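Local coordinates for protein Lpg2148(MvcA) (Legionella pneumophila subsp. pneumophila str. Philadelphia 1, PDB 6K11) that probably acts as a deamidase effector that removes ubiquitin from the ubiquitin-conjugating enzyme UBE2N and so regulates its activity, at residues T118-F124 against T235-Q240; S267-L273 against A302-R308. One frame throughout, in Å; residues are numbered along the deposited sequence.

Interaction 1 pairs two neighbouring strands, 120-129 and 228-238, inside the five-stranded antiparallel sheet. Interaction 2 comes later in the chain and joins the start of helix 269-274 to the end of helix 294-305. It opens only after interaction 1 has closed. Their centres are about 17 Å apart. Their nearest atoms are about 7 Å apart, so they do not touch. Phe234 links the two regions, stacking on Phe124 and meeting the ring of Phe305. Helix 4-19 also reaches both: Gly5 bonds to Tyr237, and Lys13 pairs with Asp268. In chain order all strands of the second, mixed sheet come between 120-129 and 228-238, so strands far apart in sequence are neighbours in the antiparallel sheet.

Interaction 1. Residues T118-F124 against T235-Q240; sequences TNLLIRF and TIYIPQ
Strands 120-124 and 235-238 run antiparallel at 166°, with axes 4.6 Å apart. Thr235 faces Arg123 in a non-hydrogen-bonded pair. Its CA lies 3.1 Å from Ile122 O, a CA-H...O contact. Ile236 and Ile122 form a hydrogen-bonded pair. Ile236 N to Ile122 O and Ile122 N to Ile236 O are both 2.8 Å. Ile236 CD1 also meets Phe124 CE1 at 3.6 Å. Tyr237 pairs with Leu121 without hydrogen bonds, on the Thr235 side of the sheet. Its chi1 is t, and its OH bonds to Gly5 O. Ile238 pairs with Leu120: Ile238 N to Leu120 O is 2.8 Å, and Leu120 N to Ile238 O is 3.0 Å. On the same face as Leu120, Ile238 CD1 packs 3.6 Å from Ile122 CD1. A water bridges Ile238 O (2.9 Å) and Thr118 O (2.8 Å). Pro239 lies opposite Asn119, CA to CA 4.5 Å. Past the strand, Gln240 N donates to Asn119 OD1 at 2.7 Å; the Asn119 rotamer is m. Asn119 ND2 to Gln240 OE1 is weak, 3.4 Å. This is regular antiparallel pairing of strands 120-129 and 228-238, neighbours within the five-stranded antiparallel sheet.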
loop_
_atom_site.group_PDB
_atom_site.type_symbol
_atom_site.label_atom_id
_atom_site.label_comp_id
_atom_site.label_asym_id
_atom_site.label_seq_id
_atom_site.Cartn_x
_atom_site.Cartn_y
_atom_site.Cartn_z
ATOM N N THR A 118 -24.532 16.488 1.519
ATOM C CA THR A 118 -23.841 15.272 1.112
ATOM C C THR A 118 -22.667 14.960 2.037
ATOM O O THR A 118 -22.044 15.858 2.615
ATOM C CB THR A 118 -23.362 15.385 -0.343
ATOM O OG1 THR A 118 -22.991 14.087 -0.828
ATOM C CG2 THR A 118 -22.178 16.322 -0.455
ATOM N N ASN A 119 -22.393 13.664 2.187
ATOM C CA ASN A 119 -21.227 13.156 2.905
ATOM C C ASN A 119 -20.433 12.300 1.935
ATOM O O ASN A 119 -20.969 11.333 1.385
ATOM C CB ASN A 119 -21.629 12.329 4.126
ATOM C CG ASN A 119 -22.457 13.114 5.099
ATOM O OD1 ASN A 119 -21.933 13.869 5.913
ATOM N ND2 ASN A 119 -23.773 12.950 5.014
ATOM N N LEU A 120 -19.167 12.651 1.731
ATOM C CA LEU A 120 -18.351 12.069 0.672
ATOM C C LEU A 120 -17.157 11.331 1.259
ATOM O O LEU A 120 -16.506 11.821 2.188
ATOM C CB LEU A 120 -17.845 13.152 -0.288
ATOM C CG LEU A 120 -18.915 13.910 -1.077
ATOM C CD1 LEU A 120 -18.319 15.132 -1.764
ATOM C CD2 LEU A 120 -19.558 12.975 -2.082
ATOM N N LEU A 121 -16.866 10.166 0.693
ATOM C CA LEU A 121 -15.664 9.400 1.007
ATOM C C LEU A 121 -14.856 9.263 -0.274
ATOM O O LEU A 121 -15.376 8.796 -1.295
ATOM C CB LEU A 121 -16.005 8.021 1.577
ATOM C CG LEU A 121 -14.819 7.063 1.786
ATOM C CD1 LEU A 121 -13.891 7.582 2.874
ATOM C CD2 LEU A 121 -15.289 5.661 2.140
ATOM N N ILE A 122 -13.599 9.680 -0.224
ATOM C CA ILE A 122 -12.677 9.553 -1.344
ATOM C C ILE A 122 -11.572 8.593 -0.932
ATOM O O ILE A 122 -11.005 8.722 0.160
ATOM C CB ILE A 122 -12.086 10.912 -1.752
ATOM C CG1 ILE A 122 -13.175 11.987 -1.815
ATOM C CG2 ILE A 122 -11.326 10.778 -3.074
ATOM C CD1 ILE A 122 -12.600 13.388 -1.880
ATOM N N ARG A 123 -11.279 7.628 -1.785
ATOM C CA ARG A 123 -10.158 6.726 -1.568
ATOM C C ARG A 123 -9.097 7.037 -2.610
ATOM O O ARG A 123 -9.413 7.153 -3.800
ATOM C CB ARG A 123 -10.587 5.256 -1.653
ATOM C CG ARG A 123 -9.429 4.296 -1.413
ATOM C CD ARG A 123 -9.855 2.844 -1.202
ATOM N NE ARG A 123 -8.688 1.977 -0.973
ATOM C CZ ARG A 123 -8.721 0.833 -0.287
ATOM N NH1 ARG A 123 -9.850 0.417 0.273
ATOM N NH2 ARG A 123 -7.614 0.124 -0.125
ATOM N N PHE A 124 -7.849 7.189 -2.164
ATOM C CA PHE A 124 -6.732 7.524 -3.037
ATOM C C PHE A 124 -5.736 6.380 -3.088
ATOM O O PHE A 124 -5.524 5.678 -2.097
ATOM C CB PHE A 124 -5.968 8.761 -2.570
ATOM C CG PHE A 124 -6.747 10.029 -2.646
ATOM C CD1 PHE A 124 -7.558 10.418 -1.592
ATOM C CD2 PHE A 124 -6.649 10.849 -3.760
ATOM C CE1 PHE A 124 -8.279 11.606 -1.654
ATOM C CE2 PHE A 124 -7.359 12.034 -3.828
ATOM C CZ PHE A 124 -8.174 12.412 -2.767
ATOM N N THR A 235 -7.558 7.600 2.641
ATOM C CA THR A 235 -8.906 8.055 2.381
ATOM C C THR A 235 -9.050 9.478 2.899
ATOM O O THR A 235 -8.278 9.950 3.740
ATOM C CB THR A 235 -9.957 7.126 3.029
ATOM O OG1 THR A 235 -9.655 6.957 4.428
ATOM C CG2 THR A 235 -9.956 5.765 2.354
ATOM N N ILE A 236 -10.051 10.163 2.366
ATOM C CA ILE A 236 -10.437 11.481 2.836
ATOM C C ILE A 236 -11.946 11.458 2.996
ATOM O O ILE A 236 -12.660 10.965 2.112
ATOM C CB ILE A 236 -9.997 12.599 1.872
ATOM C CG1 ILE A 236 -8.483 12.856 2.003
ATOM C CG2 ILE A 236 -10.773 13.894 2.168
ATOM C CD1 ILE A 236 -7.977 13.937 1.079
ATOM N N TYR A 237 -12.428 11.978 4.119
ATOM C CA TYR A 237 -13.856 12.018 4.412
ATOM C C TYR A 237 -14.281 13.476 4.505
ATOM O O TYR A 237 -13.650 14.271 5.209
ATOM C CB TYR A 237 -14.161 11.265 5.711
ATOM C CG TYR A 237 -15.611 11.312 6.155
ATOM C CD1 TYR A 237 -16.642 10.875 5.318
ATOM C CD2 TYR A 237 -15.941 11.783 7.421
ATOM C CE1 TYR A 237 -17.979 10.910 5.739
ATOM C CE2 TYR A 237 -17.268 11.823 7.848
ATOM C CZ TYR A 237 -18.279 11.392 6.997
ATOM O OH TYR A 237 -19.593 11.442 7.427
ATOM N N ILE A 238 -15.328 13.832 3.776
ATOM C CA ILE A 238 -15.848 15.192 3.757
ATOM C C ILE A 238 -17.294 15.156 4.242
ATOM O O ILE A 238 -18.215 14.879 3.469
ATOM C CB ILE A 238 -15.744 15.822 2.357
ATOM C CG1 ILE A 238 -14.306 15.742 1.845
ATOM C CG2 ILE A 238 -16.205 17.287 2.408
ATOM C CD1 ILE A 238 -14.183 15.810 0.330
ATOM N N PRO A 239 -17.528 15.401 5.528
ATOM C CA PRO A 239 -18.887 15.330 6.066
ATOM C C PRO A 239 -19.700 16.567 5.700
ATOM O O PRO A 239 -19.168 17.645 5.419
ATOM C CB PRO A 239 -18.668 15.249 7.582
ATOM C CG PRO A 239 -17.350 15.948 7.807
ATOM C CD PRO A 239 -16.524 15.662 6.577
ATOM N N GLN A 240 -21.022 16.384 5.709
ATOM C CA GLN A 240 -21.930 17.483 5.412
ATOM C C GLN A 240 -21.746 18.623 6.407
ATOM O O GLN A 240 -21.456 18.413 7.591
ATOM C CB GLN A 240 -23.378 16.998 5.447
ATOM C CG GLN A 240 -23.791 16.517 6.819
ATOM C CD GLN A 240 -25.160 15.868 6.839
ATOM O OE1 GLN A 240 -25.332 14.769 7.392
ATOM N NE2 GLN A 240 -26.146 16.542 6.240
HETATM O O HOH W 1 -19.568 16.512 1.462
#

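Interaction 2. Residues S267-L273 against A302-R308; sequences SDKDEYL and AEFFSKR
Arg308 lays one face of its guanidinium against Tyr272, with Arg308 NH2 3.2 Å from Tyr272 CD1. The Arg308 side chain is fully extended, chi1 to chi3 all t. Its NH1 donates to Ser267 O at 2.9 Å. A water joins Arg308 N to Ser267 OG, 2.8 Å to each; that hydroxyl also bonds to Trp264 O. Asp268 has positive phi (60°). It closes the preceding helix 261-266 with a Schellman motif and holds the N-cap position of helix 269-274, though its side chain makes no capping bond and pairs with Lys13 instead. Helix 294-305, of which 302-305 is the last turn, ends as Ser306 leaves helical angles (psi 160°). The closest CA pairs are Lys269 with Arg308 (6.2 Å) and Leu273 with Phe304 (7.5 Å). Lys269, t at every chi, crosses to the end of that helix. Its NZ donates to Glu303 O (3.1 Å) and Ser306 O (2.8 Å), and it forms a salt bridge to Glu311. The charge thus sits by carbonyls at and just past the C-terminal end of the helix, the negative end of its dipole. One turn on from Lys269, Leu273 (rotamer m) adds apolar contact: Leu273 CD2 lies 4.0 Å from Phe304 CD1. Around the contact, Trp264 of helix 261-266 touches Lys269 and Leu273. Tyr281 of helix 278-288 stacks on Phe304. Phe305 meets His232 and Phe234 of strand 228-238.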
loop_
_atom_site.group_PDB
_atom_site.type_symbol
_atom_site.label_atom_id
_atom_site.label_comp_id
_atom_site.label_asym_id
_atom_site.label_seq_id
_atom_site.Cartn_x
_atom_site.Cartn_y
_atom_site.Cartn_z
ATOM N N SER A 267 -2.190 11.546 16.990
ATOM C CA SER A 267 -1.345 12.699 16.690
ATOM C C SER A 267 -2.119 13.886 16.129
ATOM O O SER A 267 -1.524 14.954 15.973
ATOM C CB SER A 267 -0.250 12.317 15.683
ATOM O OG SER A 267 -0.794 12.208 14.370
ATOM N N ASP A 268 -3.407 13.718 15.795
ATOM C CA ASP A 268 -4.232 14.801 15.238
ATOM C C ASP A 268 -3.654 15.341 13.927
ATOM O O ASP A 268 -3.887 16.501 13.559
ATOM C CB ASP A 268 -4.422 15.967 16.229
ATOM C CG ASP A 268 -5.063 15.545 17.542
ATOM O OD1 ASP A 268 -6.143 14.923 17.509
ATOM O OD2 ASP A 268 -4.479 15.845 18.610
ATOM N N LYS A 269 -2.886 14.524 13.202
ATOM C CA LYS A 269 -2.423 14.998 11.903
ATOM C C LYS A 269 -3.573 15.122 10.920
ATOM O O LYS A 269 -3.465 15.885 9.957
ATOM C CB LYS A 269 -1.335 14.077 11.330
ATOM C CG LYS A 269 -0.687 14.650 10.077
ATOM C CD LYS A 269 0.705 14.131 9.849
ATOM C CE LYS A 269 1.175 14.518 8.452
ATOM N NZ LYS A 269 2.603 14.135 8.227
ATOM N N ASP A 270 -4.681 14.412 11.151
ATOM C CA ASP A 270 -5.869 14.628 10.331
ATOM C C ASP A 270 -6.372 16.065 10.466
ATOM O O ASP A 270 -6.696 16.717 9.464
ATOM C CB ASP A 270 -6.967 13.611 10.703
ATOM C CG ASP A 270 -7.518 13.794 12.131
ATOM O OD1 ASP A 270 -6.732 13.922 13.097
ATOM O OD2 ASP A 270 -8.759 13.777 12.288
ATOM N N GLU A 271 -6.435 16.578 11.703
ATOM C CA GLU A 271 -6.927 17.937 11.930
ATOM C C GLU A 271 -5.914 18.963 11.448
ATOM O O GLU A 271 -6.289 19.997 10.878
ATOM C CB GLU A 271 -7.234 18.155 13.417
ATOM C CG GLU A 271 -8.409 17.323 13.925
ATOM C CD GLU A 271 -8.855 17.718 15.333
ATOM O OE1 GLU A 271 -9.460 16.857 16.019
ATOM O OE2 GLU A 271 -8.597 18.872 15.749
ATOM N N TYR A 272 -4.626 18.695 11.682
ATOM C CA TYR A 272 -3.573 19.572 11.184
ATOM C C TYR A 272 -3.701 19.788 9.679
ATOM O O TYR A 272 -3.707 20.929 9.198
ATOM C CB TYR A 272 -2.201 18.995 11.525
ATOM C CG TYR A 272 -1.072 19.924 11.119
ATOM C CD1 TYR A 272 -0.762 21.054 11.881
ATOM C CD2 TYR A 272 -0.329 19.682 9.965
ATOM C CE1 TYR A 272 0.257 21.914 11.508
ATOM C CE2 TYR A 272 0.694 20.547 9.579
ATOM C CZ TYR A 272 0.982 21.651 10.354
ATOM O OH TYR A 272 1.997 22.488 9.964
ATOM N N LEU A 273 -3.806 18.697 8.915
ATOM C CA LEU A 273 -3.843 18.850 7.464
ATOM C C LEU A 273 -5.175 19.419 7.012
ATOM O O LEU A 273 -5.228 20.171 6.033
ATOM C CB LEU A 273 -3.553 17.512 6.767
ATOM C CG LEU A 273 -2.120 16.995 6.928
ATOM C CD1 LEU A 273 -2.059 15.524 6.513
ATOM C CD2 LEU A 273 -1.094 17.851 6.133
ATOM N N ALA A 302 6.406 13.589 2.271
ATOM C CA ALA A 302 6.656 13.595 3.710
ATOM C C ALA A 302 5.650 14.479 4.446
ATOM O O ALA A 302 5.120 14.088 5.496
ATOM C CB ALA A 302 8.090 14.053 3.985
ATOM N N GLU A 303 5.374 15.676 3.912
ATOM C CA GLU A 303 4.406 16.572 4.550
ATOM C C GLU A 303 3.048 15.897 4.721
ATOM O O GLU A 303 2.418 16.004 5.784
ATOM C CB GLU A 303 4.252 17.861 3.736
ATOM C CG GLU A 303 3.242 18.878 4.316
ATOM C CD GLU A 303 3.041 20.125 3.424
ATOM O OE1 GLU A 303 3.613 20.183 2.305
ATOM O OE2 GLU A 303 2.315 21.050 3.843
ATOM N N PHE A 304 2.570 15.205 3.685
ATOM C CA PHE A 304 1.223 14.651 3.767
ATOM C C PHE A 304 1.174 13.299 4.479
ATOM O O PHE A 304 0.170 12.999 5.132
ATOM C CB PHE A 304 0.619 14.516 2.364
ATOM C CG PHE A 304 0.093 15.823 1.797
ATOM C CD1 PHE A 304 0.271 17.016 2.486
ATOM C CD2 PHE A 304 -0.550 15.848 0.560
ATOM C CE1 PHE A 304 -0.221 18.232 1.968
ATOM C CE2 PHE A 304 -1.046 17.045 0.033
ATOM C CZ PHE A 304 -0.887 18.236 0.738
ATOM N N PHE A 305 2.214 12.465 4.365
ATOM C CA PHE A 305 2.080 11.051 4.714
ATOM C C PHE A 305 3.024 10.567 5.816
ATOM O O PHE A 305 2.929 9.398 6.215
ATOM C CB PHE A 305 2.288 10.167 3.462
ATOM C CG PHE A 305 1.469 10.593 2.252
ATOM C CD1 PHE A 305 0.128 10.934 2.382
ATOM C CD2 PHE A 305 2.048 10.642 0.990
ATOM C CE1 PHE A 305 -0.620 11.348 1.283
ATOM C CE2 PHE A 305 1.294 11.026 -0.127
ATOM C CZ PHE A 305 -0.043 11.378 0.029
ATOM N N SER A 306 3.925 11.400 6.325
ATOM C CA SER A 306 4.792 10.923 7.396
ATOM C C SER A 306 4.010 10.812 8.705
ATOM O O SER A 306 2.968 11.432 8.888
ATOM C CB SER A 306 5.991 11.870 7.611
ATOM O OG SER A 306 5.589 12.991 8.383
ATOM N N LYS A 307 4.544 10.025 9.624
ATOM C CA LYS A 307 4.143 10.151 11.020
ATOM C C LYS A 307 4.353 11.595 11.491
ATOM O O LYS A 307 5.355 12.232 11.149
ATOM C CB LYS A 307 4.980 9.191 11.873
ATOM C CG LYS A 307 4.589 9.144 13.349
ATOM C CD LYS A 307 5.519 8.203 14.101
ATOM C CE LYS A 307 5.072 7.988 15.560
ATOM N NZ LYS A 307 6.155 7.288 16.331
ATOM N N ARG A 308 3.413 12.117 12.281
ATOM C CA ARG A 308 3.529 13.511 12.705
ATOM C C ARG A 308 4.812 13.722 13.496
ATOM O O ARG A 308 5.157 12.929 14.378
ATOM C CB ARG A 308 2.312 13.945 13.531
ATOM C CG ARG A 308 2.211 15.466 13.616
ATOM C CD ARG A 308 0.935 15.984 14.259
ATOM N NE ARG A 308 0.926 17.446 14.146
ATOM C CZ ARG A 308 0.083 18.267 14.763
ATOM N NH1 ARG A 308 -0.866 17.785 15.557
ATOM N NH2 ARG A 308 0.208 19.588 14.576
HETATM O O HOH W 2 1.213 10.650 13.286
#